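Local coordinates for protein Orf11 (Staphylococcus phage P68, PDB 6O43) that probably acts as a phage lysin that helps break down the staphylococcal cell wall, at residues Ile15-Leu26 against Leu51-Thr62; Ala153-Leu164 against Asn169-Phe178. One frame throughout, in Å; residues are numbered along the deposited sequence.

Interaction 1 (Ile15-Leu26 against Leu51-Thr62); sequences INDDFGLTIDQL and LKAVKEIGVSPT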
# COMPACT_ATOMS: atom_id res chain seq x y z
N ILE A 15 -7.57 4.13 3.65
CA ILE A 15 -6.27 3.88 4.27
C ILE A 15 -6.35 3.77 5.78
O ILE A 15 -5.36 3.38 6.41
CB ILE A 15 -5.23 4.96 3.91
CG1 ILE A 15 -5.75 6.35 4.28
CG2 ILE A 15 -4.84 4.88 2.44
CD1 ILE A 15 -4.65 7.39 4.40
N ASN A 16 -7.49 4.10 6.39
CA ASN A 16 -7.67 3.98 7.83
C ASN A 16 -8.49 2.75 8.21
O ASN A 16 -8.96 2.65 9.34
CB ASN A 16 -8.30 5.25 8.40
CG ASN A 16 -9.76 5.40 8.04
OD1 ASN A 16 -10.29 4.66 7.21
ND2 ASN A 16 -10.42 6.36 8.66
N ASP A 17 -8.66 1.81 7.27
CA ASP A 17 -9.38 0.57 7.52
C ASP A 17 -8.46 -0.40 8.25
O ASP A 17 -7.38 -0.73 7.76
CB ASP A 17 -9.86 -0.01 6.19
CG ASP A 17 -10.82 -1.17 6.37
OD1 ASP A 17 -10.80 -1.82 7.44
OD2 ASP A 17 -11.58 -1.45 5.42
N ASP A 18 -8.89 -0.88 9.43
CA ASP A 18 -8.06 -1.82 10.18
C ASP A 18 -8.24 -3.26 9.73
O ASP A 18 -7.55 -4.14 10.25
CB ASP A 18 -8.33 -1.69 11.69
CG ASP A 18 -9.80 -1.83 12.05
OD1 ASP A 18 -10.44 -2.82 11.63
OD2 ASP A 18 -10.30 -0.96 12.79
N PHE A 19 -9.14 -3.52 8.78
CA PHE A 19 -9.34 -4.87 8.23
C PHE A 19 -9.57 -5.91 9.33
O PHE A 19 -9.22 -7.08 9.19
CB PHE A 19 -8.16 -5.26 7.35
CG PHE A 19 -7.99 -4.38 6.14
CD1 PHE A 19 -8.69 -4.62 4.97
CD2 PHE A 19 -7.11 -3.30 6.17
CE1 PHE A 19 -8.54 -3.81 3.86
CE2 PHE A 19 -6.95 -2.48 5.05
CZ PHE A 19 -7.66 -2.74 3.90
N GLY A 20 -10.19 -5.48 10.44
CA GLY A 20 -10.54 -6.40 11.50
C GLY A 20 -9.39 -6.85 12.38
O GLY A 20 -9.56 -7.80 13.15
N LEU A 21 -8.23 -6.20 12.30
CA LEU A 21 -7.08 -6.54 13.11
C LEU A 21 -6.73 -5.39 14.04
O LEU A 21 -6.78 -4.22 13.63
CB LEU A 21 -5.87 -6.89 12.23
CG LEU A 21 -6.01 -8.11 11.32
CD1 LEU A 21 -4.86 -8.17 10.33
CD2 LEU A 21 -6.06 -9.39 12.16
N THR A 22 -6.38 -5.71 15.28
CA THR A 22 -6.00 -4.72 16.27
C THR A 22 -4.48 -4.63 16.38
O THR A 22 -3.74 -5.47 15.87
CB THR A 22 -6.59 -5.08 17.64
OG1 THR A 22 -5.74 -6.03 18.28
CG2 THR A 22 -7.99 -5.66 17.49
N ILE A 23 -4.03 -3.58 17.07
CA ILE A 23 -2.60 -3.40 17.28
C ILE A 23 -2.04 -4.54 18.12
O ILE A 23 -0.91 -5.01 17.89
CB ILE A 23 -2.32 -2.03 17.93
CG1 ILE A 23 -2.50 -0.91 16.90
CG2 ILE A 23 -0.92 -2.00 18.54
CD1 ILE A 23 -2.25 0.48 17.44
N ASP A 24 -2.81 -5.02 19.10
CA ASP A 24 -2.39 -6.19 19.87
C ASP A 24 -2.13 -7.39 18.97
O ASP A 24 -1.12 -8.08 19.11
CB ASP A 24 -3.44 -6.53 20.93
CG ASP A 24 -3.34 -5.66 22.16
OD1 ASP A 24 -2.26 -5.07 22.39
OD2 ASP A 24 -4.33 -5.58 22.91
N GLN A 25 -3.05 -7.65 18.04
CA GLN A 25 -2.86 -8.76 17.11
C GLN A 25 -1.70 -8.50 16.16
O GLN A 25 -1.03 -9.45 15.73
CB GLN A 25 -4.15 -9.01 16.34
CG GLN A 25 -5.30 -9.50 17.21
CD GLN A 25 -6.65 -9.35 16.54
OE1 GLN A 25 -7.03 -8.27 16.10
NE2 GLN A 25 -7.39 -10.46 16.45
N LEU A 26 -1.44 -7.23 15.83
CA LEU A 26 -0.42 -6.92 14.83
C LEU A 26 0.99 -7.08 15.38
O LEU A 26 1.87 -7.58 14.68
CB LEU A 26 -0.63 -5.49 14.30
CG LEU A 26 -1.81 -5.26 13.36
CD1 LEU A 26 -1.95 -3.78 13.02
CD2 LEU A 26 -1.66 -6.08 12.09
N LEU A 51 2.83 2.15 15.71
CA LEU A 51 1.49 1.87 15.21
C LEU A 51 0.47 2.87 15.76
O LEU A 51 -0.38 3.37 15.03
CB LEU A 51 1.09 0.44 15.55
CG LEU A 51 1.98 -0.60 14.87
CD1 LEU A 51 1.54 -2.02 15.22
CD2 LEU A 51 1.98 -0.38 13.36
N LYS A 52 0.54 3.15 17.07
CA LYS A 52 -0.35 4.16 17.64
C LYS A 52 -0.17 5.51 16.95
O LYS A 52 -1.15 6.22 16.71
CB LYS A 52 -0.08 4.30 19.14
CG LYS A 52 -0.53 3.11 19.99
CD LYS A 52 -0.29 3.39 21.46
CE LYS A 52 -0.83 4.77 21.85
NZ LYS A 52 -0.75 5.02 23.32
N ALA A 53 1.07 5.87 16.62
CA ALA A 53 1.33 7.19 16.05
C ALA A 53 0.74 7.32 14.65
O ALA A 53 0.09 8.32 14.34
CB ALA A 53 2.84 7.46 16.04
N VAL A 54 0.93 6.31 13.80
CA VAL A 54 0.36 6.40 12.46
C VAL A 54 -1.16 6.36 12.53
O VAL A 54 -1.85 7.03 11.76
CB VAL A 54 0.93 5.30 11.54
CG1 VAL A 54 2.45 5.33 11.53
CG2 VAL A 54 0.41 3.93 11.95
N LYS A 55 -1.70 5.58 13.47
CA LYS A 55 -3.15 5.54 13.65
C LYS A 55 -3.71 6.91 13.96
O LYS A 55 -4.73 7.32 13.39
CB LYS A 55 -3.51 4.55 14.75
CG LYS A 55 -5.01 4.41 14.99
CD LYS A 55 -5.31 3.45 16.13
CE LYS A 55 -6.77 3.02 16.11
NZ LYS A 55 -7.11 2.43 14.77
N GLU A 56 -3.07 7.64 14.87
CA GLU A 56 -3.53 8.98 15.22
C GLU A 56 -3.54 9.91 14.02
O GLU A 56 -4.37 10.83 13.95
CB GLU A 56 -2.65 9.57 16.33
CG GLU A 56 -3.24 9.44 17.72
CD GLU A 56 -4.33 10.47 17.97
OE1 GLU A 56 -4.32 11.52 17.29
OE2 GLU A 56 -5.20 10.22 18.83
N ILE A 57 -2.65 9.68 13.06
CA ILE A 57 -2.54 10.56 11.90
C ILE A 57 -3.58 10.22 10.84
O ILE A 57 -4.01 11.09 10.08
CB ILE A 57 -1.11 10.51 11.34
CG1 ILE A 57 -0.16 11.24 12.28
CG2 ILE A 57 -1.07 11.09 9.93
CD1 ILE A 57 1.30 10.93 12.04
N GLY A 58 -4.01 8.96 10.77
CA GLY A 58 -5.06 8.57 9.85
C GLY A 58 -4.73 7.37 8.98
O GLY A 58 -5.47 7.06 8.05
N VAL A 59 -3.62 6.70 9.27
CA VAL A 59 -3.22 5.49 8.56
C VAL A 59 -3.49 4.29 9.45
O VAL A 59 -3.05 4.26 10.61
CB VAL A 59 -1.74 5.54 8.15
CG1 VAL A 59 -1.27 4.16 7.69
CG2 VAL A 59 -1.53 6.57 7.05
N SER A 60 -4.21 3.31 8.92
CA SER A 60 -4.54 2.13 9.70
C SER A 60 -3.27 1.40 10.11
O SER A 60 -2.39 1.17 9.26
CB SER A 60 -5.46 1.20 8.90
OG SER A 60 -4.80 0.00 8.54
N PRO A 61 -3.12 1.03 11.38
CA PRO A 61 -1.96 0.20 11.76
C PRO A 61 -1.85 -1.07 10.94
O PRO A 61 -0.73 -1.53 10.69
CB PRO A 61 -2.22 -0.10 13.25
CG PRO A 61 -3.11 1.01 13.71
CD PRO A 61 -3.97 1.37 12.53
N THR A 62 -2.97 -1.64 10.52
CA THR A 62 -2.93 -2.86 9.71
C THR A 62 -2.27 -2.60 8.36
O THR A 62 -1.39 -3.36 7.94
CB THR A 62 -4.35 -3.41 9.52
OG1 THR A 62 -4.97 -3.60 10.80
CG2 THR A 62 -4.31 -4.72 8.77
O HOH W 1 -7.26 3.00 11.58
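The methyl CG2 of Thr-62 approaches the ring of Phe-19 obliquely, 4.1 Å from CD2. One face of this ring carries the carboxylate of Asp-17, with CG over the ring centre. OD1 of the same carboxylate accepts from Phe-19 N (2.7 Å) in an Asx turn, which ties the acid to the residue whose ring it covers. Asp-18 to Leu-21 form a type I' turn. Its Asp-18 O takes two donors from opposite faces of the carbonyl plane: Leu-21 N within the turn and Thr-62 OG1 at 2.7 Å. With chi1 at -55°, Thr-62 OG1 lies beside its own backbone N and CG2 is anti to it. One branch can then bond the turn while the other meets Phe-19. Ser-60 is the N-cap of helix 61-71. Its N-H points at a lone pair of Ile-15 O (2.8 Å, 169°), and its OG donates to Asp-17 O from above the carbonyl plane. The loop is thus clamped onto the start of that helix. Beyond the turn, Thr-22 and Gln-25 form the capping box of helix 23-30. Ile-23 crosses Pro-61 at about a right angle, CG1 to CB 3.7 Å, and its CD1 reaches Leu-51 CB at 3.8 Å.

Interaction 2 (Ala153-Leu164 against Asn169-Phe178); sequences AATWAAYYPLGL and NKVQNYGNPF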
# COMPACT_ATOMS: atom_id res chain seq x y z
N ALA A 153 3.68 0.85 -12.23
CA ALA A 153 3.60 -0.44 -11.54
C ALA A 153 2.39 -0.51 -10.63
O ALA A 153 1.74 -1.56 -10.53
CB ALA A 153 4.88 -0.70 -10.75
N ALA A 154 2.06 0.59 -9.96
CA ALA A 154 0.88 0.60 -9.10
C ALA A 154 -0.40 0.51 -9.92
O ALA A 154 -1.37 -0.15 -9.52
CB ALA A 154 0.87 1.85 -8.22
N THR A 155 -0.43 1.18 -11.08
CA THR A 155 -1.59 1.09 -11.96
C THR A 155 -1.77 -0.33 -12.47
O THR A 155 -2.88 -0.87 -12.46
CB THR A 155 -1.44 2.07 -13.12
OG1 THR A 155 -1.62 3.40 -12.63
CG2 THR A 155 -2.48 1.77 -14.21
N TRP A 156 -0.68 -0.95 -12.95
CA TRP A 156 -0.76 -2.33 -13.41
C TRP A 156 -1.23 -3.26 -12.29
O TRP A 156 -2.07 -4.13 -12.51
CB TRP A 156 0.60 -2.79 -13.94
CG TRP A 156 1.08 -2.02 -15.13
CD1 TRP A 156 0.31 -1.41 -16.09
CD2 TRP A 156 2.44 -1.77 -15.48
NE1 TRP A 156 1.12 -0.81 -17.02
CE2 TRP A 156 2.43 -1.01 -16.67
CE3 TRP A 156 3.67 -2.13 -14.92
CZ2 TRP A 156 3.60 -0.60 -17.30
CZ3 TRP A 156 4.83 -1.71 -15.55
CH2 TRP A 156 4.79 -0.96 -16.72
N ALA A 157 -0.69 -3.08 -11.08
CA ALA A 157 -1.08 -3.94 -9.97
C ALA A 157 -2.57 -3.84 -9.69
O ALA A 157 -3.22 -4.84 -9.37
CB ALA A 157 -0.28 -3.59 -8.72
N ALA A 158 -3.14 -2.64 -9.80
CA ALA A 158 -4.55 -2.45 -9.47
C ALA A 158 -5.47 -2.88 -10.61
O ALA A 158 -6.54 -3.45 -10.37
CB ALA A 158 -4.81 -0.98 -9.12
N TYR A 159 -5.06 -2.63 -11.86
CA TYR A 159 -5.97 -2.70 -13.00
C TYR A 159 -5.53 -3.63 -14.13
O TYR A 159 -6.35 -3.91 -15.01
CB TYR A 159 -6.19 -1.30 -13.59
CG TYR A 159 -6.98 -0.36 -12.71
CD1 TYR A 159 -8.17 -0.77 -12.11
CD2 TYR A 159 -6.54 0.93 -12.48
CE1 TYR A 159 -8.90 0.09 -11.31
CE2 TYR A 159 -7.26 1.80 -11.68
CZ TYR A 159 -8.44 1.38 -11.10
OH TYR A 159 -9.16 2.24 -10.31
N TYR A 160 -4.29 -4.09 -14.15
CA TYR A 160 -3.82 -4.96 -15.22
C TYR A 160 -2.59 -5.72 -14.74
O TYR A 160 -1.47 -5.46 -15.20
CB TYR A 160 -3.51 -4.16 -16.49
CG TYR A 160 -3.25 -5.01 -17.71
CD1 TYR A 160 -4.26 -5.76 -18.30
CD2 TYR A 160 -1.98 -5.06 -18.29
CE1 TYR A 160 -4.02 -6.53 -19.42
CE2 TYR A 160 -1.73 -5.84 -19.41
CZ TYR A 160 -2.76 -6.57 -19.97
OH TYR A 160 -2.52 -7.34 -21.08
N PRO A 161 -2.77 -6.67 -13.81
CA PRO A 161 -1.61 -7.31 -13.17
C PRO A 161 -0.67 -8.01 -14.14
O PRO A 161 0.50 -8.20 -13.80
CB PRO A 161 -2.25 -8.31 -12.20
CG PRO A 161 -3.59 -7.71 -11.89
CD PRO A 161 -4.04 -7.08 -13.18
N LEU A 162 -1.13 -8.40 -15.33
CA LEU A 162 -0.21 -8.93 -16.34
C LEU A 162 0.93 -7.96 -16.61
O LEU A 162 2.06 -8.38 -16.87
CB LEU A 162 -0.95 -9.23 -17.64
CG LEU A 162 -1.80 -10.50 -17.73
CD1 LEU A 162 -2.36 -10.64 -19.13
CD2 LEU A 162 -0.99 -11.72 -17.34
N GLY A 163 0.66 -6.65 -16.54
CA GLY A 163 1.69 -5.66 -16.80
C GLY A 163 2.87 -5.74 -15.86
O GLY A 163 3.94 -5.22 -16.18
N LEU A 164 2.69 -6.37 -14.69
CA LEU A 164 3.80 -6.53 -13.75
C LEU A 164 4.84 -7.53 -14.24
O LEU A 164 5.99 -7.47 -13.80
CB LEU A 164 3.26 -6.95 -12.38
CG LEU A 164 2.20 -6.07 -11.72
CD1 LEU A 164 1.64 -6.75 -10.47
CD2 LEU A 164 2.76 -4.70 -11.37
N ASN A 169 5.77 -5.86 -19.71
CA ASN A 169 6.36 -4.53 -19.63
C ASN A 169 7.78 -4.46 -20.19
O ASN A 169 8.29 -3.36 -20.42
CB ASN A 169 6.36 -4.04 -18.18
CG ASN A 169 7.32 -4.81 -17.29
OD1 ASN A 169 8.53 -4.82 -17.52
ND2 ASN A 169 6.79 -5.44 -16.24
N LYS A 170 8.42 -5.61 -20.42
CA LYS A 170 9.71 -5.71 -21.10
C LYS A 170 10.87 -5.13 -20.31
O LYS A 170 11.95 -4.92 -20.88
CB LYS A 170 9.67 -5.06 -22.49
CG LYS A 170 8.55 -5.56 -23.38
CD LYS A 170 8.59 -7.07 -23.55
CE LYS A 170 7.82 -7.50 -24.79
NZ LYS A 170 7.83 -8.98 -24.96
N VAL A 171 10.69 -4.85 -19.02
CA VAL A 171 11.75 -4.31 -18.18
C VAL A 171 12.13 -5.26 -17.05
O VAL A 171 13.32 -5.47 -16.79
CB VAL A 171 11.36 -2.93 -17.60
CG1 VAL A 171 12.28 -2.56 -16.45
CG2 VAL A 171 11.42 -1.87 -18.69
N GLN A 172 11.14 -5.85 -16.39
CA GLN A 172 11.39 -6.73 -15.25
C GLN A 172 10.09 -7.13 -14.57
O GLN A 172 9.04 -6.55 -14.85
CB GLN A 172 12.31 -6.04 -14.24
CG GLN A 172 11.66 -4.84 -13.57
CD GLN A 172 12.46 -4.31 -12.40
OE1 GLN A 172 13.62 -3.94 -12.56
NE2 GLN A 172 11.85 -4.29 -11.23
N ASN A 173 10.16 -8.11 -13.68
CA ASN A 173 8.99 -8.52 -12.91
C ASN A 173 8.83 -7.60 -11.70
O ASN A 173 9.75 -7.45 -10.89
CB ASN A 173 9.13 -9.98 -12.46
CG ASN A 173 9.15 -10.95 -13.62
OD1 ASN A 173 8.36 -10.83 -14.56
ND2 ASN A 173 10.06 -11.91 -13.57
N TYR A 174 7.66 -6.97 -11.59
CA TYR A 174 7.32 -6.16 -10.44
C TYR A 174 6.35 -6.92 -9.54
O TYR A 174 5.50 -7.68 -10.02
CB TYR A 174 6.68 -4.83 -10.87
CG TYR A 174 7.53 -3.98 -11.78
CD1 TYR A 174 8.44 -3.06 -11.27
CD2 TYR A 174 7.41 -4.08 -13.16
CE1 TYR A 174 9.21 -2.28 -12.10
CE2 TYR A 174 8.18 -3.30 -14.01
CZ TYR A 174 9.08 -2.40 -13.47
OH TYR A 174 9.85 -1.62 -14.31
N GLY A 175 6.48 -6.71 -8.24
CA GLY A 175 5.54 -7.28 -7.30
C GLY A 175 4.21 -6.54 -7.32
O GLY A 175 4.08 -5.45 -7.87
N ASN A 176 3.21 -7.16 -6.70
CA ASN A 176 1.90 -6.53 -6.56
C ASN A 176 1.65 -6.22 -5.09
O ASN A 176 1.31 -7.13 -4.31
CB ASN A 176 0.79 -7.43 -7.12
CG ASN A 176 -0.56 -6.74 -7.15
OD1 ASN A 176 -0.85 -5.87 -6.32
ND2 ASN A 176 -1.40 -7.11 -8.12
N PRO A 177 1.80 -4.96 -4.66
CA PRO A 177 1.59 -4.66 -3.24
C PRO A 177 0.15 -4.84 -2.80
O PRO A 177 -0.09 -5.20 -1.64
CB PRO A 177 2.03 -3.19 -3.12
CG PRO A 177 1.85 -2.63 -4.51
CD PRO A 177 2.18 -3.77 -5.44
N PHE A 178 -0.82 -4.62 -3.69
CA PHE A 178 -2.22 -4.75 -3.30
C PHE A 178 -2.60 -6.21 -3.07
O PHE A 178 -3.28 -6.53 -2.09
CB PHE A 178 -3.12 -4.12 -4.37
CG PHE A 178 -2.68 -2.75 -4.80
CD1 PHE A 178 -2.54 -1.73 -3.87
CD2 PHE A 178 -2.42 -2.48 -6.14
CE1 PHE A 178 -2.13 -0.47 -4.27
CE2 PHE A 178 -2.02 -1.22 -6.54
CZ PHE A 178 -1.88 -0.21 -5.60
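Leu-164, Tyr-174 and Phe-178 bury the most surface here. Tyr-174 N donates to Leu-164 O at 2.8 Å, nearly straight at 170°. The Leu-164 side chain lies across the same segment. Its CB packs on Tyr-174 O, and its CD1 meets Asn-176 CB at 3.5 Å, the side chains at about a right angle. The Tyr-174 ring has Ala-153 CB over one face. Its CE2 lies near the plane of the Trp-156 ring, at the edge, 4.0 Å from CZ3. Asn-169 fixes the turn that follows it, 169-172, as an Asx motif. OD1 accepts from the backbone N of Val-171 and Gln-172, while ND2 donates in its amide plane to Gly-163 O (2.9 Å) and to Gln-172 O. Phe-178 turns its edge to helix 152-159, with CE2 3.2 Å from Ala-154 O. Ala-157 CB touches Phe-178 CD2 obliquely at 3.5 Å. Asn-176, CG anti to its backbone N (chi1 -173°), gives Ala-157 O a bent hydrogen bond from ND2 (3.2 Å, 136° at H), the acceptor tilted out of the amide plane. Its OD1 caps helix 177-187 at Leu-179 N. Phe-178, in the first turn of that helix, also packs on helices 3-11 and 143-147 and on Tyr-67 of helix 61-71.

Interactions 1 and 2 lie on opposite sides of the chain's centre, each with its own centre about 13 Å from it. Their centres are 26 Å apart and their nearest atoms about 8 Å, so they do not touch. Two helices link them. Helix 61-71 starts in interaction 1 and carries Tyr-67, which packs on Phe-178 of interaction 2. Helix 177-187 starts in interaction 2 and carries Ile-185, which packs on Phe-19 and Thr-62. The triiodo ligand binds at Trp-39, Arg-86, Gly-87, Asp-88 and Tyr-89, none of them in either contact. Ile-57, at the end of helix 44-57, touches helix 89-104, whose first residue Tyr-89 lines that pocket.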